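Side-chain contact in ABC transporter periplasmic substrate-binding protein (Desulfovibrio alaskensis, PDB 5MY5), which probably captures tungstate in the periplasm with high selectivity and delivers it to an ABC transporter for uptake into the cell: residues G129-A133 with D134-F138. The protein carries 2 engineered substitutions. Residues are numbered along the deposited sequence; the frame is centred on the assembly and turned at random.
Sequences GKIAA and DNAVF. Engineered in segment 129-133: Lys130 (natural residue Arg). With NA (sodium ion), chain B.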
loop_
_atom_site.group_PDB
_atom_site.type_symbol
_atom_site.label_atom_id
_atom_site.label_comp_id
_atom_site.label_asym_id
_atom_site.label_seq_id
_atom_site.Cartn_x
_atom_site.Cartn_y
_atom_site.Cartn_z
ATOM N N GLY A 129 4.635 19.489 -9.724
ATOM C CA GLY A 129 4.520 20.704 -10.563
ATOM C C GLY A 129 5.815 21.136 -11.157
ATOM O O GLY A 129 5.849 21.633 -12.299
ATOM N N LYS A 130 6.899 20.982 -10.452
ATOM C CA LYS A 130 8.200 21.303 -10.892
ATOM C C LYS A 130 8.715 20.387 -11.971
ATOM O O LYS A 130 9.356 20.807 -12.920
ATOM C CB LYS A 130 9.166 21.366 -9.697
ATOM C CG LYS A 130 10.592 21.740 -10.059
ATOM C CD LYS A 130 10.583 23.100 -10.705
ATOM C CE LYS A 130 11.879 23.846 -10.547
ATOM N NZ LYS A 130 13.099 23.177 -11.084
ATOM N N ILE A 131 8.465 19.063 -11.821
ATOM C CA ILE A 131 8.823 18.071 -12.862
ATOM C C ILE A 131 8.099 18.438 -14.157
ATOM O O ILE A 131 8.716 18.405 -15.241
ATOM C CB ILE A 131 8.464 16.631 -12.304
ATOM C CG1 ILE A 131 9.494 16.178 -11.300
ATOM C CG2 ILE A 131 8.226 15.657 -13.458
ATOM C CD1 ILE A 131 8.962 15.081 -10.344
ATOM N N ALA A 132 6.827 18.731 -14.020
ATOM C CA ALA A 132 5.918 19.119 -15.173
ATOM C C ALA A 132 6.501 20.413 -15.795
ATOM O O ALA A 132 6.682 20.466 -17.034
ATOM C CB ALA A 132 4.500 19.306 -14.796
ATOM N N ALA A 133 6.880 21.399 -14.985
ATOM C CA ALA A 133 7.333 22.696 -15.493
ATOM C C ALA A 133 8.664 22.569 -16.209
ATOM O O ALA A 133 8.846 23.240 -17.255
ATOM C CB ALA A 133 7.455 23.696 -14.328
ATOM N N ASP A 134 9.574 21.699 -15.747
ATOM C CA ASP A 134 10.877 21.483 -16.281
ATOM C C ASP A 134 10.832 20.422 -17.404
ATOM O O ASP A 134 11.907 20.092 -18.004
ATOM C CB ASP A 134 11.922 21.109 -15.181
ATOM C CG ASP A 134 12.284 22.331 -14.267
ATOM O OD1 ASP A 134 11.697 23.429 -14.396
ATOM O OD2 ASP A 134 13.186 22.213 -13.431
ATOM N N ASN A 135 9.668 19.835 -17.667
ATOM C CA ASN A 135 9.553 18.711 -18.621
ATOM C C ASN A 135 10.472 17.561 -18.303
ATOM O O ASN A 135 11.049 16.894 -19.174
ATOM C CB ASN A 135 9.821 19.157 -20.057
ATOM C CG ASN A 135 8.723 20.070 -20.630
ATOM O OD1 ASN A 135 7.569 20.188 -20.138
ATOM N ND2 ASN A 135 9.019 20.561 -21.781
ATOM N N ALA A 136 10.712 17.322 -17.011
ATOM C CA ALA A 136 11.531 16.188 -16.627
ATOM C C ALA A 136 10.767 14.877 -16.892
ATOM O O ALA A 136 9.577 14.823 -16.767
ATOM C CB ALA A 136 11.972 16.262 -15.145
ATOM N N VAL A 137 11.531 13.846 -17.164
ATOM C CA VAL A 137 10.988 12.511 -17.404
ATOM C C VAL A 137 10.348 12.004 -16.154
ATOM O O VAL A 137 10.949 12.066 -15.076
ATOM C CB VAL A 137 12.014 11.498 -17.868
ATOM C CG1 VAL A 137 11.418 10.082 -17.912
ATOM C CG2 VAL A 137 12.529 11.859 -19.267
ATOM N N PHE A 138 9.135 11.537 -16.282
ATOM C CA PHE A 138 8.348 10.976 -15.139
ATOM C C PHE A 138 7.748 9.658 -15.664
ATOM O O PHE A 138 7.048 9.637 -16.702
ATOM C CB PHE A 138 7.234 11.862 -14.654
ATOM C CG PHE A 138 6.541 11.304 -13.437
ATOM C CD1 PHE A 138 5.536 10.338 -13.596
ATOM C CD2 PHE A 138 6.946 11.610 -12.115
ATOM C CE1 PHE A 138 4.920 9.753 -12.511
ATOM C CE2 PHE A 138 6.336 11.018 -11.035
ATOM C CZ PHE A 138 5.360 10.109 -11.206
HETATM NA NA NA B . 5.510 21.244 -20.651
HETATM O O HOH W 1 6.087 22.794 -19.341
HETATM O O HOH W 2 4.605 20.175 -18.911
HETATM O O HOH W 3 6.162 22.445 -22.113
HETATM O O HOH W 4 3.601 21.939 -21.029
HETATM O O HOH W 5 5.000 19.500 -21.721
#
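The side chain of Lys130, an engineered residue, starts with CG anti to its own N (chi1 -179°), then bends at chi2 and chi4 to carry NZ to Asp134, whose CG lies beside its own backbone N (chi1 -72°). The ammonium reaches Asp134 OD2 from the syn side, 33° out of the carboxylate plane, and NZ to OD2 is very short at 2.5 Å. This salt bridge spans one helical turn, alongside the bond from Asp134 N to Lys130 O; NZ also donates to Ala117 O.

Beyond it, helix 124-133 ends in a Schellman motif. Asn135 takes positive phi, and Ala136 N bonds to Ile131 O at 2.9 Å, in the carbonyl plane. Asn135 N reaches Ala132 O at 3.1 Å, but from above that carbonyl's plane. On the buried side of the turn, Ile131 CG2 sits 4.2 Å from Ala136 CB and packs the last helical turn on Phe138 CB at 4.1 Å, where strand 138-140 begins, while Ile131 CD1 lies at the edge of the Phe138 ring. Tyr189 of strand 189-193 touches all three side chains, and Trp155 of helix 146-155 meets the Phe138 ring edge-to-face.

On the outer side, Asn135 OD1 binds sodium at 2.4 Å, and five waters complete six-fold coordination. Water 2 donates to Ala132 O at 2.8 Å, linking the hydrated ion to the helix's last turn. Cation and bound water probably ease the closeness of two acceptors, Asn135 OD1 and Ala132 O, at this negatively polarised helix end.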